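Local coordinates for protein superoxide dismutase (Leishmania major, PDB 4F2N) that catalyses, as an iron superoxide dismutase, the disproportionation of superoxide to molecular oxygen and hydrogen peroxide at a single iron centre in each subunit, at residues A65-L70 against A103-H108; G155-C160 against A190-H195. All coordinates share one frame; numbering follows the deposited sequence.

Interaction 1: A65-L70 against A103-H108; sequences AYVDKL and AQHFNH. With FE2 (Fe (II) ion), chain N.
Tyr-66 lies against Gln-104 and His-108 where the two long helices of the iron superoxide dismutase alpha-hairpin domain make a buried contact. The short segments run roughly antiparallel, at 143°, with axes 9.0 Å apart. His-108 NE2 binds the iron, 2.0 Å away. Water 1 is a further ligand of the metal, and His-58, Asp-191 and His-195 complete the site. Beside the metal, Tyr-66 CE2 comes to 3.6 Å from His-108 CE1. The ring planes are 29° apart and the rings are slid past each other, so they barely overlap.

Gln-104 forms the next shell. Its CB sits over the centre of the Tyr-66 ring, 3.4 Å from the ring centroid, in a CH-pi contact. The chain then bends at chi2 (-68°), which carries the amide round to the phenol end of the same ring. There NE2 donates to Tyr-66 OH at 3.1 Å, almost straight and in the amide plane. NE2 also donates to water 1, while OE1 accepts from Asn-107 ND2 and from Trp-156 NE1. These partners fix which end of the amide faces the water.

Farther from the iron, Val-67 CG2 lies over one face of the His-105 ring, and His-105 ND1 is hydrogen-bonded to His-63. Phe-152 of the second subunit packs on Tyr-66 and Gln-104. The His-108 ring is also steadied within its own helix: ND1 donates to Gln-104 O at 2.8 Å.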
loop_
_atom_site.group_PDB
_atom_site.type_symbol
_atom_site.label_atom_id
_atom_site.label_comp_id
_atom_site.label_asym_id
_atom_site.label_seq_id
_atom_site.Cartn_x
_atom_site.Cartn_y
_atom_site.Cartn_z
ATOM N N ALA B 65 -8.565 13.969 -1.029
ATOM C CA ALA B 65 -7.707 14.243 0.116
ATOM C C ALA B 65 -6.313 14.703 -0.316
ATOM O O ALA B 65 -5.724 15.563 0.330
ATOM C CB ALA B 65 -7.613 13.021 1.045
ATOM N N TYR B 66 -5.772 14.117 -1.386
ATOM C CA TYR B 66 -4.460 14.560 -1.914
ATOM C C TYR B 66 -4.533 16.009 -2.418
ATOM O O TYR B 66 -3.616 16.799 -2.206
ATOM C CB TYR B 66 -4.011 13.659 -3.083
ATOM C CG TYR B 66 -3.710 12.231 -2.674
ATOM C CD1 TYR B 66 -2.698 11.949 -1.744
ATOM C CD2 TYR B 66 -4.405 11.166 -3.234
ATOM C CE1 TYR B 66 -2.396 10.636 -1.367
ATOM C CE2 TYR B 66 -4.118 9.858 -2.869
ATOM C CZ TYR B 66 -3.102 9.600 -1.941
ATOM O OH TYR B 66 -2.817 8.301 -1.605
ATOM N N VAL B 67 -5.622 16.346 -3.093
ATOM C CA VAL B 67 -5.824 17.737 -3.614
ATOM C C VAL B 67 -5.843 18.707 -2.424
ATOM O O VAL B 67 -5.157 19.743 -2.417
ATOM C CB VAL B 67 -7.116 17.829 -4.479
ATOM C CG1 VAL B 67 -7.564 19.278 -4.728
ATOM C CG2 VAL B 67 -6.911 17.076 -5.794
ATOM N N ASP B 68 -6.598 18.341 -1.398
ATOM C CA ASP B 68 -6.782 19.227 -0.232
ATOM C C ASP B 68 -5.473 19.407 0.517
ATOM O O ASP B 68 -5.111 20.529 0.900
ATOM C CB ASP B 68 -7.898 18.704 0.704
ATOM C CG ASP B 68 -9.302 18.780 0.070
ATOM O OD1 ASP B 68 -9.476 19.358 -1.026
ATOM O OD2 ASP B 68 -10.253 18.241 0.668
ATOM N N LYS B 69 -4.735 18.317 0.707
ATOM C CA LYS B 69 -3.473 18.394 1.458
ATOM C C LYS B 69 -2.432 19.189 0.686
ATOM O O LYS B 69 -1.752 20.068 1.251
ATOM C CB LYS B 69 -2.974 16.987 1.804
ATOM C CG LYS B 69 -1.696 16.946 2.637
ATOM C CD LYS B 69 -1.907 17.509 4.013
ATOM C CE LYS B 69 -0.646 17.318 4.834
ATOM N NZ LYS B 69 -0.985 17.426 6.276
ATOM N N LEU B 70 -2.323 18.922 -0.617
ATOM C CA LEU B 70 -1.368 19.641 -1.465
ATOM C C LEU B 70 -1.585 21.173 -1.403
ATOM O O LEU B 70 -0.622 21.932 -1.330
ATOM C CB LEU B 70 -1.462 19.153 -2.925
ATOM C CG LEU B 70 -0.584 19.818 -3.973
ATOM C CD1 LEU B 70 0.883 19.698 -3.589
ATOM C CD2 LEU B 70 -0.839 19.175 -5.330
ATOM N N ALA B 103 2.613 14.140 -6.448
ATOM C CA ALA B 103 2.694 12.943 -7.312
ATOM C C ALA B 103 1.381 12.166 -7.293
ATOM O O ALA B 103 0.898 11.793 -8.349
ATOM C CB ALA B 103 3.869 12.044 -6.921
ATOM N N GLN B 104 0.792 11.915 -6.116
ATOM C CA GLN B 104 -0.509 11.220 -6.097
ATOM C C GLN B 104 -1.602 11.989 -6.834
ATOM O O GLN B 104 -2.475 11.382 -7.486
ATOM C CB GLN B 104 -0.960 10.868 -4.661
ATOM C CG GLN B 104 -0.156 9.712 -4.050
ATOM C CD GLN B 104 -0.440 8.363 -4.742
ATOM O OE1 GLN B 104 0.097 8.079 -5.828
ATOM N NE2 GLN B 104 -1.262 7.529 -4.115
ATOM N N HIS B 105 -1.592 13.323 -6.734
ATOM C CA HIS B 105 -2.566 14.133 -7.483
ATOM C C HIS B 105 -2.391 13.920 -8.970
ATOM O O HIS B 105 -3.347 13.626 -9.694
ATOM C CB HIS B 105 -2.508 15.624 -7.089
ATOM C CG HIS B 105 -3.400 16.521 -7.918
ATOM N ND1 HIS B 105 -4.641 16.151 -8.328
ATOM C CD2 HIS B 105 -3.206 17.833 -8.388
ATOM C CE1 HIS B 105 -5.208 17.159 -9.015
ATOM N NE2 HIS B 105 -4.329 18.179 -9.077
ATOM N N PHE B 106 -1.160 14.022 -9.422
ATOM C CA PHE B 106 -0.852 13.801 -10.827
ATOM C C PHE B 106 -1.225 12.359 -11.223
ATOM O O PHE B 106 -1.881 12.145 -12.265
ATOM C CB PHE B 106 0.641 14.065 -11.110
ATOM C CG PHE B 106 1.077 13.592 -12.481
ATOM C CD1 PHE B 106 0.986 14.444 -13.579
ATOM C CD2 PHE B 106 1.533 12.286 -12.681
ATOM C CE1 PHE B 106 1.334 14.000 -14.866
ATOM C CE2 PHE B 106 1.887 11.828 -13.952
ATOM C CZ PHE B 106 1.792 12.698 -15.052
ATOM N N ASN B 107 -0.814 11.382 -10.411
ATOM C CA ASN B 107 -1.004 9.970 -10.789
ATOM C C ASN B 107 -2.476 9.671 -10.975
ATOM O O ASN B 107 -2.850 9.025 -11.962
ATOM C CB ASN B 107 -0.404 9.002 -9.760
ATOM C CG ASN B 107 1.102 9.105 -9.681
ATOM O OD1 ASN B 107 1.769 9.581 -10.623
ATOM N ND2 ASN B 107 1.652 8.657 -8.567
ATOM N N HIS B 108 -3.312 10.154 -10.049
ATOM C CA HIS B 108 -4.777 9.911 -10.150
ATOM C C HIS B 108 -5.389 10.645 -11.319
ATOM O O HIS B 108 -6.242 10.090 -12.023
ATOM C CB HIS B 108 -5.525 10.265 -8.844
ATOM C CG HIS B 108 -5.304 9.248 -7.733
ATOM N ND1 HIS B 108 -4.222 9.290 -6.906
ATOM C CD2 HIS B 108 -6.015 8.110 -7.389
ATOM C CE1 HIS B 108 -4.252 8.253 -6.066
ATOM N NE2 HIS B 108 -5.339 7.505 -6.362
HETATM FE FE FE2 N . -5.500 5.499 -5.963
HETATM O O HOH W 1 -3.313 5.434 -5.403
#

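Interaction 2: G155-C160 against A190-H195. With FE2 (Fe (II) ion), chain N.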
loop_
_atom_site.group_PDB
_atom_site.type_symbol
_atom_site.label_atom_id
_atom_site.label_comp_id
_atom_site.label_asym_id
_atom_site.label_seq_id
_atom_site.Cartn_x
_atom_site.Cartn_y
_atom_site.Cartn_z
ATOM N N GLY B 155 1.186 0.908 -5.239
ATOM C CA GLY B 155 1.902 1.665 -6.288
ATOM C C GLY B 155 1.137 1.712 -7.587
ATOM O O GLY B 155 -0.087 1.565 -7.598
ATOM N N TRP B 156 1.890 1.836 -8.673
ATOM C CA TRP B 156 1.376 2.109 -10.013
ATOM C C TRP B 156 2.159 1.291 -11.003
ATOM O O TRP B 156 3.399 1.092 -10.849
ATOM C CB TRP B 156 1.554 3.623 -10.340
ATOM C CG TRP B 156 0.798 4.513 -9.383
ATOM C CD1 TRP B 156 1.228 4.982 -8.131
ATOM C CD2 TRP B 156 -0.549 5.082 -9.567
ATOM N NE1 TRP B 156 0.261 5.765 -7.543
ATOM C CE2 TRP B 156 -0.843 5.842 -8.346
ATOM C CE3 TRP B 156 -1.510 5.023 -10.581
ATOM C CZ2 TRP B 156 -2.019 6.528 -8.182
ATOM C CZ3 TRP B 156 -2.734 5.719 -10.396
ATOM C CH2 TRP B 156 -2.973 6.451 -9.228
ATOM N N THR B 157 1.470 0.843 -12.039
ATOM C CA THR B 157 2.119 0.195 -13.165
ATOM C C THR B 157 1.862 1.057 -14.419
ATOM O O THR B 157 0.730 1.513 -14.659
ATOM C CB THR B 157 1.573 -1.227 -13.361
ATOM O OG1 THR B 157 1.861 -1.965 -12.173
ATOM C CG2 THR B 157 2.257 -1.931 -14.538
ATOM N N TRP B 158 2.904 1.237 -15.215
ATOM C CA TRP B 158 2.906 2.252 -16.268
ATOM C C TRP B 158 3.314 1.685 -17.577
ATOM O O TRP B 158 4.181 0.802 -17.641
ATOM C CB TRP B 158 3.984 3.289 -15.928
ATOM C CG TRP B 158 3.797 3.973 -14.599
ATOM C CD1 TRP B 158 4.299 3.577 -13.349
ATOM C CD2 TRP B 158 3.083 5.231 -14.343
ATOM N NE1 TRP B 158 3.933 4.468 -12.381
ATOM C CE2 TRP B 158 3.197 5.476 -12.892
ATOM C CE3 TRP B 158 2.377 6.145 -15.141
ATOM C CZ2 TRP B 158 2.635 6.601 -12.277
ATOM C CZ3 TRP B 158 1.792 7.274 -14.515
ATOM C CH2 TRP B 158 1.941 7.501 -13.105
ATOM N N LEU B 159 2.743 2.225 -18.643
ATOM C CA LEU B 159 3.329 2.105 -19.991
ATOM C C LEU B 159 3.882 3.483 -20.342
ATOM O O LEU B 159 3.152 4.482 -20.309
ATOM C CB LEU B 159 2.266 1.667 -21.023
ATOM C CG LEU B 159 2.706 1.524 -22.497
ATOM C CD1 LEU B 159 3.746 0.424 -22.665
ATOM C CD2 LEU B 159 1.472 1.203 -23.340
ATOM N N CYS B 160 5.171 3.540 -20.635
ATOM C CA CYS B 160 5.851 4.792 -20.943
ATOM C C CYS B 160 6.575 4.757 -22.272
ATOM O O CYS B 160 6.964 3.684 -22.779
ATOM C CB CYS B 160 6.880 5.175 -19.862
ATOM S SG CYS B 160 6.222 5.384 -18.196
ATOM N N ALA B 190 -2.030 2.032 -14.448
ATOM C CA ALA B 190 -3.040 1.344 -13.626
ATOM C C ALA B 190 -2.634 1.553 -12.185
ATOM O O ALA B 190 -1.480 1.285 -11.796
ATOM C CB ALA B 190 -3.085 -0.146 -13.948
ATOM N N ASP B 191 -3.561 2.068 -11.393
ATOM C CA ASP B 191 -3.342 2.213 -9.943
ATOM C C ASP B 191 -3.422 0.815 -9.318
ATOM O O ASP B 191 -4.426 0.112 -9.522
ATOM C CB ASP B 191 -4.491 3.081 -9.384
ATOM C CG ASP B 191 -4.284 3.511 -7.944
ATOM O OD1 ASP B 191 -3.267 3.122 -7.316
ATOM O OD2 ASP B 191 -5.142 4.297 -7.431
ATOM N N VAL B 192 -2.379 0.383 -8.605
ATOM C CA VAL B 192 -2.482 -0.881 -7.874
ATOM C C VAL B 192 -2.306 -0.701 -6.361
ATOM O O VAL B 192 -2.024 -1.657 -5.632
ATOM C CB VAL B 192 -1.584 -2.005 -8.432
ATOM C CG1 VAL B 192 -2.000 -2.384 -9.847
ATOM C CG2 VAL B 192 -0.144 -1.532 -8.459
ATOM N N TRP B 193 -2.514 0.523 -5.858
ATOM C CA TRP B 193 -2.881 0.653 -4.437
ATOM C C TRP B 193 -4.093 -0.186 -4.218
ATOM O O TRP B 193 -4.989 -0.226 -5.096
ATOM C CB TRP B 193 -3.217 2.103 -4.108
ATOM C CG TRP B 193 -1.994 2.999 -3.923
ATOM C CD1 TRP B 193 -1.030 3.333 -4.863
ATOM C CD2 TRP B 193 -1.691 3.785 -2.743
ATOM N NE1 TRP B 193 -0.104 4.225 -4.334
ATOM C CE2 TRP B 193 -0.455 4.538 -3.046
ATOM C CE3 TRP B 193 -2.283 3.920 -1.470
ATOM C CZ2 TRP B 193 0.144 5.379 -2.103
ATOM C CZ3 TRP B 193 -1.667 4.778 -0.528
ATOM C CH2 TRP B 193 -0.487 5.494 -0.846
ATOM N N GLU B 194 -4.197 -0.824 -3.045
ATOM C CA GLU B 194 -5.304 -1.753 -2.801
ATOM C C GLU B 194 -6.647 -1.050 -2.840
ATOM O O GLU B 194 -7.657 -1.650 -3.242
ATOM C CB GLU B 194 -5.133 -2.513 -1.474
ATOM C CG GLU B 194 -3.969 -3.494 -1.509
ATOM C CD GLU B 194 -3.771 -4.249 -0.193
ATOM O OE1 GLU B 194 -3.645 -3.592 0.881
ATOM O OE2 GLU B 194 -3.693 -5.512 -0.258
ATOM N N HIS B 195 -6.674 0.222 -2.445
ATOM C CA HIS B 195 -7.922 0.990 -2.535
ATOM C C HIS B 195 -8.444 1.143 -3.946
ATOM O O HIS B 195 -9.637 1.444 -4.108
ATOM C CB HIS B 195 -7.805 2.380 -1.845
ATOM C CG HIS B 195 -6.960 3.376 -2.600
ATOM N ND1 HIS B 195 -5.833 3.940 -2.063
ATOM C CD2 HIS B 195 -7.108 3.936 -3.892
ATOM C CE1 HIS B 195 -5.285 4.807 -2.964
ATOM N NE2 HIS B 195 -6.058 4.793 -4.089
HETATM FE FE FE2 N . -5.500 5.499 -5.963
HETATM O O HOH W 1 -3.313 5.434 -5.403
#
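The indole of Trp-156 lies flat against the carboxylate of Asp-191, their planes only 9° apart. Asp-191 CB is 3.3 Å from Trp-156 CZ3, and OD1 stands over the same face, offset toward the rim. The two residues form an antiparallel non-hydrogen-bonded pair in the small sheet of the C-terminal domain, which puts their side chains on one face. Thr-157 and Ala-190, the hydrogen-bonded pair next to them, turn to the other face and pack on Phe-144 of helix 137-149.

Asp-191 CG is anti to the backbone N (chi1 -170°), which directs OD2 to the iron at 1.9 Å. OD1 accepts from Trp-193 N at 3.1 Å, closing an Asx turn as the strand ends. Gly-155 O accepts from Val-192 N at 2.8 Å.

Trp-193 meets Trp-156 obliquely, planes 57° apart, with the two NE1 atoms 3.6 Å from each other. Trp-193 NE1 is hydrogen-bonded to Asn-175 O, and Trp-156 NE1 to Gln-104. Beyond the turn, His-195 NE2 binds the iron. Its backbone N is hydrogen-bonded to Glu-194 OE1 of the second subunit, and Glu-194 OE2 of this chain to His-195 ND1 of that subunit.

OD2 thus binds the iron while Trp-193 N-H holds OD1, which limits rotation of the carboxylate.

In the fold
Both contacts are buried. Interaction 1 gives the iron one histidine, interaction 2 an aspartate and a histidine. Interaction 1 joins two helices of the alpha-hairpin domain. Interaction 2 joins neighbouring strands of the C-terminal sheet and the loop that follows, and lies nearer the centre of the chain. The helix pair meets mainly through side chains. The strand pair adds backbone hydrogen bonds. The two meet directly: Gln-104 OE1 and Trp-156 NE1 are 2.9 Å apart, and Asn-107 packs on Trp-156 and Trp-158. Water 1 touches both. The second subunit packs on each, but hydrogen bonds to it are made by Glu-194 and His-195 of interaction 2, which ties the metal site to the dimer interface.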